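Local coordinates for protein CDP-archaeol synthase (Aeropyrum pernix K1, PDB 5GUF) that probably catalyses the magnesium-dependent transfer of CMP from CTP to an archaeal ether-lipid phosphate in the membrane, giving CDP-archaeol and diphosphate, at residues 19-24 / 128-133; 25-30 / 95-100. All coordinates share one frame; numbering follows the deposited sequence.

Contact 1. Residues 19-24 / 128-133; sequences ILMLPA and LGALAV
Residues 19-24 and 128-133 lie on two helices whose local axes run more nearly antiparallel than parallel, at 127° between their N-to-C directions, and come no closer than 10.1 Å. The nearest CA pair is A24 and A130, 6.3 Å apart, so the two backbones approach at alanine positions. Helix 14-29 is kinked here: P23 has no backbone N-H to give to the turn before, and the N of A24 makes just a weak bond to the O of M21. Methyl meets methyl, with A24 CB lying 3.6 Å from A130 CB, a plain van der Waals contact. M21 works from one turn earlier. Its first torsion, chi1 -74°, sets CG opposite the carbonyl carbon, and further bends at chi2 and chi3 carry the thioether across to helix 121-136. There SD rests 4.0 Å from A130 CB, and CE lies 4.3 Å from the backbone N of L131. A130 thus has A24 and the M21 thioether against a single methyl.

Both helices are predicted to span the membrane, and the contact belongs to the buried interior of this helical bundle. The joint surface is modest, 128 Å²; no hydrogen bond links the segments, and the side-chain contacts are apolar. A third helix, 84-109, packs against both: its I92 touches L20 and A130, while A96 touches A24. W141, on the short strand 140-141, adds an aromatic neighbour shared by M21 and L131.

Contact 2. Residues 25-30 / 95-100; sequences MIANAT and GALAGD. With K (potassium ion), chain F; CTP (cytidine-5'-triphosphate), chain B.
N28 and D100 are joined through a potassium ion that several groups grip: D100 OD1 binds it directly at 2.7 Å, and N28 reaches it by way of water 1. The same ion takes the CTP phosphate oxygen O2A at 2.8 Å, which makes the cation a bridge between helix 84-109 and the nucleotide. This is the CTP pocket of the CDP-archaeol synthase fold, set where two predicted membrane helices meet. Two more waters and D122 O fill further positions on the metal. The bridged oxygens, D100 OD1 and CTP O2A, lie 3.3 Å apart. The second carboxylate oxygen, OD2, is held by a salt bridge to K57, whose NZ also hydrogen-bonds CTP; the carboxylate is thus gripped at both oxygens.

With chi1 at 176° the amide of N28 extends away from its own backbone N, which brings OD1 to water 1. OD1 accepts a bond from that water at a short 2.5 Å, and since the water is a ligand of the potassium ion, N28 belongs to the second shell. Its amide plane is turned 71° from the D100 carboxylate plane. N28 OD1 comes no nearer than 4.1 Å to D100 CG, without a direct bond between them.

Away from the ion, the helices pack through A27 and L97. One L97 methyl, CD2, lies 3.6 Å from A27 O, while A27 CB faces L97 CG. F126 of helix 121-136 touches both N28 and A96. T30 OG1 and T30 N approach I26 O from opposite faces of its carbonyl plane, the hydroxyl at 2.7 Å.

In the fold
Contacts 1 and 2 have centres 8 Å apart and share helix 14-29, which gives its middle to contact 1 and its later residues to contact 2. Along the chain contact 2 is nested within the loop that contact 1 closes; the partner helices, 84-109 and 121-136, follow one another in sequence. The contacts also touch directly, V133 CG2 meeting G95 CA at 3.6 Å and A130 CB lying 4.1 Å from A96 N, and the three helices meet there. The apolar crossing lies about 12 Å from the potassium ion, measured from the A24 side chain, whereas contact 2 reaches the nucleotide itself: one bundle passes from an apolar core to the CTP site.

Contact 1. Residues 19-24 / 128-133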
ATOM      1  N   ILE A  19     -12.394  -6.282  15.845  1.00 31.91           N
ATOM      2  CA  ILE A  19     -12.322  -7.321  16.869  1.00 30.22           C
ATOM      3  C   ILE A  19     -11.489  -8.493  16.378  1.00 28.46           C
ATOM      4  O   ILE A  19     -10.622  -9.011  17.092  1.00 30.22           O
ATOM      5  CB  ILE A  19     -13.731  -7.777  17.282  1.00 32.05           C
ATOM      6  CG1 ILE A  19     -14.503  -6.627  17.896  1.00 33.80           C
ATOM      7  CG2 ILE A  19     -13.653  -8.952  18.257  1.00 34.90           C
ATOM      8  CD1 ILE A  19     -15.872  -7.051  18.366  1.00 42.34           C
ATOM      9  N   LEU A  20     -11.753  -8.946  15.157  1.00 36.92           N
ATOM     10  CA  LEU A  20     -10.997 -10.071  14.627  1.00 41.35           C
ATOM     11  C   LEU A  20      -9.507  -9.744  14.537  1.00 32.27           C
ATOM     12  O   LEU A  20      -8.655 -10.590  14.836  1.00 35.45           O
ATOM     13  CB  LEU A  20     -11.567 -10.463  13.265  1.00 36.49           C
ATOM     14  CG  LEU A  20     -10.963 -11.682  12.577  1.00 30.05           C
ATOM     15  CD1 LEU A  20     -11.262 -12.961  13.364  1.00 32.24           C
ATOM     16  CD2 LEU A  20     -11.526 -11.757  11.172  1.00 30.77           C
ATOM     17  N   MET A  21      -9.172  -8.514  14.165  1.00 33.32           N
ATOM     18  CA  MET A  21      -7.792  -8.140  13.886  1.00 33.70           C
ATOM     19  C   MET A  21      -7.007  -7.653  15.103  1.00 37.69           C
ATOM     20  O   MET A  21      -5.774  -7.549  15.013  1.00 38.16           O
ATOM     21  CB  MET A  21      -7.761  -7.047  12.826  1.00 33.44           C
ATOM     22  CG  MET A  21      -8.075  -7.543  11.429  1.00 43.26           C
ATOM     23  SD  MET A  21      -6.722  -8.546  10.763  1.00 54.40           S
ATOM     24  CE  MET A  21      -7.513 -10.151  10.694  1.00 38.94           C
ATOM     25  N   LEU A  22      -7.668  -7.335  16.218  1.00 36.68           N
ATOM     26  CA  LEU A  22      -6.940  -6.782  17.358  1.00 35.32           C
ATOM     27  C   LEU A  22      -5.841  -7.707  17.875  1.00 34.02           C
ATOM     28  O   LEU A  22      -4.800  -7.195  18.310  1.00 33.78           O
ATOM     29  CB  LEU A  22      -7.921  -6.392  18.475  1.00 43.51           C
ATOM     30  CG  LEU A  22      -8.390  -4.924  18.420  1.00 46.68           C
ATOM     31  CD1 LEU A  22      -9.667  -4.702  19.222  1.00 49.99           C
ATOM     32  CD2 LEU A  22      -7.305  -3.967  18.896  1.00 46.67           C
ATOM     33  N   PRO A  23      -5.985  -9.032  17.863  1.00 35.94           N
ATOM     34  CA  PRO A  23      -4.820  -9.871  18.202  1.00 31.10           C
ATOM     35  C   PRO A  23      -3.630  -9.658  17.286  1.00 36.98           C
ATOM     36  O   PRO A  23      -2.487  -9.676  17.755  1.00 36.60           O
ATOM     37  CB  PRO A  23      -5.379 -11.298  18.090  1.00 32.66           C
ATOM     38  CG  PRO A  23      -6.817 -11.130  18.478  1.00 37.02           C
ATOM     39  CD  PRO A  23      -7.248  -9.788  17.928  1.00 31.65           C
ATOM     40  N   ALA A  24      -3.864  -9.465  15.985  1.00 41.16           N
ATOM     41  CA  ALA A  24      -2.767  -9.204  15.053  1.00 33.50           C
ATOM     42  C   ALA A  24      -2.116  -7.852  15.333  1.00 30.86           C
ATOM     43  O   ALA A  24      -0.886  -7.737  15.364  1.00 32.52           O
ATOM     44  CB  ALA A  24      -3.290  -9.262  13.615  1.00 26.45           C
ATOM     45  N   LEU A 128      -1.790  -7.722   6.137  1.00 34.02           N
ATOM     46  CA  LEU A 128      -1.975  -8.589   4.975  1.00 34.77           C
ATOM     47  C   LEU A 128      -1.697 -10.052   5.309  1.00 33.61           C
ATOM     48  O   LEU A 128      -2.407 -10.943   4.830  1.00 37.44           O
ATOM     49  CB  LEU A 128      -1.062  -8.115   3.834  1.00 41.99           C
ATOM     50  CG  LEU A 128      -1.377  -6.744   3.207  1.00 45.23           C
ATOM     51  CD1 LEU A 128      -0.241  -6.219   2.324  1.00 40.75           C
ATOM     52  CD2 LEU A 128      -2.690  -6.810   2.414  1.00 36.67           C
ATOM     53  N   GLY A 129      -0.665 -10.323   6.109  1.00 29.08           N
ATOM     54  CA  GLY A 129      -0.469 -11.682   6.596  1.00 33.22           C
ATOM     55  C   GLY A 129      -1.631 -12.167   7.453  1.00 31.60           C
ATOM     56  O   GLY A 129      -2.119 -13.288   7.290  1.00 29.71           O
ATOM     57  N   ALA A 130      -2.083 -11.329   8.385  1.00 27.17           N
ATOM     58  CA  ALA A 130      -3.192 -11.712   9.253  1.00 33.87           C
ATOM     59  C   ALA A 130      -4.472 -11.907   8.448  1.00 31.55           C
ATOM     60  O   ALA A 130      -5.192 -12.899   8.630  1.00 32.43           O
ATOM     61  CB  ALA A 130      -3.392 -10.657  10.342  1.00 30.27           C
ATOM     62  N   LEU A 131      -4.750 -10.978   7.533  1.00 29.54           N
ATOM     63  CA  LEU A 131      -5.882 -11.118   6.621  1.00 34.71           C
ATOM     64  C   LEU A 131      -5.816 -12.419   5.819  1.00 33.12           C
ATOM     65  O   LEU A 131      -6.834 -13.105   5.660  1.00 32.11           O
ATOM     66  CB  LEU A 131      -5.938  -9.914   5.680  1.00 28.98           C
ATOM     67  CG  LEU A 131      -7.040  -9.913   4.628  1.00 38.23           C
ATOM     68  CD1 LEU A 131      -8.360  -9.485   5.260  1.00 31.05           C
ATOM     69  CD2 LEU A 131      -6.657  -8.960   3.520  1.00 41.76           C
ATOM     70  N   ALA A 132      -4.629 -12.769   5.299  1.00 31.31           N
ATOM     71  CA  ALA A 132      -4.483 -14.016   4.553  1.00 26.90           C
ATOM     72  C   ALA A 132      -4.832 -15.213   5.418  1.00 31.56           C
ATOM     73  O   ALA A 132      -5.509 -16.138   4.955  1.00 36.07           O
ATOM     74  CB  ALA A 132      -3.059 -14.167   4.001  1.00 21.39           C
ATOM     75  N   VAL A 133      -4.375 -15.214   6.676  1.00 30.93           N
ATOM     76  CA  VAL A 133      -4.632 -16.344   7.570  1.00 28.60           C
ATOM     77  C   VAL A 133      -6.109 -16.424   7.925  1.00 28.53           C
ATOM     78  O   VAL A 133      -6.701 -17.509   7.941  1.00 35.25           O
ATOM     79  CB  VAL A 133      -3.743 -16.245   8.829  1.00 35.39           C
ATOM     80  CG1 VAL A 133      -4.177 -17.237   9.892  1.00 31.37           C
ATOM     81  CG2 VAL A 133      -2.295 -16.498   8.469  1.00 26.35           C
TER

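Contact 2. Residues 25-30 / 95-100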
ATOM      1  N   MET A  25      -2.935  -6.810  15.512  1.00 32.57           N
ATOM      2  CA  MET A  25      -2.427  -5.496  15.889  1.00 35.57           C
ATOM      3  C   MET A  25      -1.572  -5.584  17.148  1.00 38.53           C
ATOM      4  O   MET A  25      -0.498  -4.976  17.234  1.00 38.44           O
ATOM      5  CB  MET A  25      -3.592  -4.535  16.116  1.00 36.10           C
ATOM      6  CG  MET A  25      -4.250  -4.029  14.846  1.00 45.35           C
ATOM      7  SD  MET A  25      -5.612  -2.890  15.196  1.00 63.86           S
ATOM      8  CE  MET A  25      -7.009  -3.997  15.134  1.00 53.28           C
ATOM      9  N   ILE A  26      -2.033  -6.360  18.131  1.00 31.49           N
ATOM     10  CA  ILE A  26      -1.295  -6.499  19.375  1.00 38.94           C
ATOM     11  C   ILE A  26      -0.054  -7.361  19.171  1.00 37.29           C
ATOM     12  O   ILE A  26       1.008  -7.080  19.732  1.00 34.89           O
ATOM     13  CB  ILE A  26      -2.217  -7.044  20.481  1.00 32.47           C
ATOM     14  CG1 ILE A  26      -3.064  -5.885  21.014  1.00 34.59           C
ATOM     15  CG2 ILE A  26      -1.400  -7.629  21.613  1.00 28.87           C
ATOM     16  CD1 ILE A  26      -4.306  -6.298  21.736  1.00 40.54           C
ATOM     17  N   ALA A  27      -0.157  -8.412  18.357  1.00 37.56           N
ATOM     18  CA  ALA A  27       1.034  -9.185  18.024  1.00 36.77           C
ATOM     19  C   ALA A  27       2.059  -8.321  17.303  1.00 37.09           C
ATOM     20  O   ALA A  27       3.260  -8.436  17.552  1.00 32.82           O
ATOM     21  CB  ALA A  27       0.664 -10.396  17.168  1.00 32.75           C
ATOM     22  N   ASN A  28       1.598  -7.426  16.430  1.00 34.24           N
ATOM     23  CA  ASN A  28       2.519  -6.612  15.650  1.00 34.69           C
ATOM     24  C   ASN A  28       3.184  -5.526  16.487  1.00 39.49           C
ATOM     25  O   ASN A  28       4.315  -5.128  16.186  1.00 36.15           O
ATOM     26  CB  ASN A  28       1.778  -5.983  14.476  1.00 38.63           C
ATOM     27  CG  ASN A  28       2.641  -5.046  13.688  1.00 34.75           C
ATOM     28  OD1 ASN A  28       3.667  -5.443  13.141  1.00 36.89           O
ATOM     29  ND2 ASN A  28       2.245  -3.783  13.641  1.00 39.63           N
ATOM     30  N   ALA A  29       2.501  -5.033  17.526  1.00 43.56           N
ATOM     31  CA  ALA A  29       2.984  -3.900  18.309  1.00 40.88           C
ATOM     32  C   ALA A  29       3.864  -4.313  19.481  1.00 42.51           C
ATOM     33  O   ALA A  29       4.681  -3.512  19.938  1.00 50.12           O
ATOM     34  CB  ALA A  29       1.802  -3.078  18.836  1.00 33.79           C
ATOM     35  N   THR A  30       3.713  -5.529  19.980  1.00 43.33           N
ATOM     36  CA  THR A  30       4.412  -5.983  21.178  1.00 45.05           C
ATOM     37  C   THR A  30       5.936  -6.078  21.040  1.00 45.77           C
ATOM     38  O   THR A  30       6.643  -5.740  22.001  1.00 40.77           O
ATOM     39  CB  THR A  30       3.807  -7.321  21.626  1.00 40.39           C
ATOM     40  OG1 THR A  30       2.437  -7.107  22.002  1.00 41.12           O
ATOM     41  CG2 THR A  30       4.554  -7.904  22.818  1.00 39.39           C
ATOM     42  N   GLY A  95       0.173 -15.116  11.441  1.00 27.29           N
ATOM     43  CA  GLY A  95       0.131 -14.451  10.149  1.00 32.97           C
ATOM     44  C   GLY A  95       0.580 -13.003  10.224  1.00 34.05           C
ATOM     45  O   GLY A  95       1.264 -12.502   9.329  1.00 33.59           O
ATOM     46  N   ALA A  96       0.195 -12.304  11.287  1.00 29.30           N
ATOM     47  CA  ALA A  96       0.676 -10.943  11.445  1.00 29.14           C
ATOM     48  C   ALA A  96       2.190 -10.927  11.583  1.00 30.34           C
ATOM     49  O   ALA A  96       2.864 -10.093  10.972  1.00 34.38           O
ATOM     50  CB  ALA A  96       0.019 -10.284  12.656  1.00 29.47           C
ATOM     51  N   LEU A  97       2.742 -11.860  12.366  1.00 28.78           N
ATOM     52  CA  LEU A  97       4.187 -11.889  12.572  1.00 34.49           C
ATOM     53  C   LEU A  97       4.917 -12.306  11.295  1.00 38.22           C
ATOM     54  O   LEU A  97       5.982 -11.761  10.976  1.00 41.92           O
ATOM     55  CB  LEU A  97       4.534 -12.828  13.728  1.00 28.45           C
ATOM     56  CG  LEU A  97       4.045 -12.353  15.101  1.00 38.61           C
ATOM     57  CD1 LEU A  97       4.105 -13.473  16.169  1.00 37.63           C
ATOM     58  CD2 LEU A  97       4.770 -11.087  15.569  1.00 34.21           C
ATOM     59  N   ALA A  98       4.354 -13.265  10.551  1.00 26.81           N
ATOM     60  CA  ALA A  98       4.967 -13.713   9.306  1.00 30.29           C
ATOM     61  C   ALA A  98       4.948 -12.605   8.260  1.00 38.60           C
ATOM     62  O   ALA A  98       5.941 -12.397   7.548  1.00 33.02           O
ATOM     63  CB  ALA A  98       4.242 -14.963   8.787  1.00 21.49           C
ATOM     64  N   GLY A  99       3.830 -11.871   8.175  1.00 31.59           N
ATOM     65  CA  GLY A  99       3.726 -10.785   7.213  1.00 29.49           C
ATOM     66  C   GLY A  99       4.675  -9.636   7.514  1.00 39.22           C
ATOM     67  O   GLY A  99       5.224  -9.016   6.602  1.00 36.42           O
ATOM     68  N   ASP A 100       4.881  -9.334   8.793  1.00 33.30           N
ATOM     69  CA  ASP A 100       5.859  -8.318   9.152  1.00 34.01           C
ATOM     70  C   ASP A 100       7.273  -8.758   8.774  1.00 37.97           C
ATOM     71  O   ASP A 100       8.074  -7.954   8.280  1.00 32.44           O
ATOM     72  CB  ASP A 100       5.755  -8.018  10.643  1.00 32.49           C
ATOM     73  CG  ASP A 100       6.823  -7.078  11.124  1.00 43.91           C
ATOM     74  OD1 ASP A 100       6.891  -5.925  10.643  1.00 48.09           O
ATOM     75  OD2 ASP A 100       7.599  -7.499  12.007  1.00 57.12           O
TER
HETATM   76  K     K F 205       6.957  -3.223  10.413  1.00 64.36           K
HETATM   77  N1  CTP B 201      10.883  -6.344  16.740  1.00 49.22           N
HETATM   78  C2  CTP B 201      11.434  -7.551  17.163  1.00 49.08           C
HETATM   79  N3  CTP B 201      11.056  -8.758  16.594  1.00 45.54           N
HETATM   80  C4  CTP B 201      10.065  -8.768  15.623  1.00 45.59           C
HETATM   81  C5  CTP B 201       9.476  -7.560  15.227  1.00 44.66           C
HETATM   82  C6  CTP B 201      10.015  -6.347  15.667  1.00 47.45           C
HETATM   83  O2  CTP B 201      12.277  -7.559  18.058  1.00 57.25           O
HETATM   84  N4  CTP B 201       9.691  -9.925  15.083  1.00 40.76           N
HETATM   85  C1' CTP B 201      11.293  -5.086  17.433  1.00 55.24           C
HETATM   86  C2' CTP B 201      12.676  -4.645  16.978  1.00 60.42           C
HETATM   87  O2' CTP B 201      13.304  -3.972  18.047  1.00 56.04           O
HETATM   88  C3' CTP B 201      12.373  -3.648  15.891  1.00 54.28           C
HETATM   89  C4' CTP B 201      11.156  -2.951  16.486  1.00 62.10           C
HETATM   90  O4' CTP B 201      10.439  -3.971  17.177  1.00 52.61           O
HETATM   91  O3' CTP B 201      13.459  -2.787  15.672  1.00 56.58           O
HETATM   92  C5' CTP B 201      10.314  -2.236  15.428  1.00 58.98           C
HETATM   93  O5' CTP B 201       9.734  -3.151  14.523  1.00 60.30           O
HETATM   94  PA  CTP B 201       9.906  -2.922  12.944  1.00 51.64           P
HETATM   95  O1A CTP B 201       9.557  -1.475  12.672  1.00 42.79           O
HETATM   96  O2A CTP B 201       9.056  -3.875  12.128  1.00 57.54           O
HETATM   97  O3A CTP B 201      11.468  -3.229  12.682  1.00 54.51           O
HETATM   98  PB  CTP B 201      12.513  -2.179  12.045  1.00 56.11           P
HETATM   99  O1B CTP B 201      13.450  -1.718  13.141  1.00 53.29           O
HETATM  100  O2B CTP B 201      11.851  -0.986  11.406  1.00 47.81           O
HETATM  101  O3B CTP B 201      13.274  -3.087  10.942  1.00 48.74           O
HETATM  102  PG  CTP B 201      12.742  -3.285   9.421  1.00 36.15           P
HETATM  103  O1G CTP B 201      13.426  -2.270   8.544  1.00 39.56           O
HETATM  104  O2G CTP B 201      13.064  -4.699   9.050  1.00 32.35           O
HETATM  105  O3G CTP B 201      11.255  -3.089   9.329  1.00 46.74           O
HETATM  106  O   HOH W   1       4.730  -4.206  11.182  1.00 53.02           O
HETATM  107  O   HOH W   2       8.429  -5.188   8.625  1.00 44.14           O
HETATM  108  O   HOH W   3       9.412  -1.829   9.702  1.00 50.26           O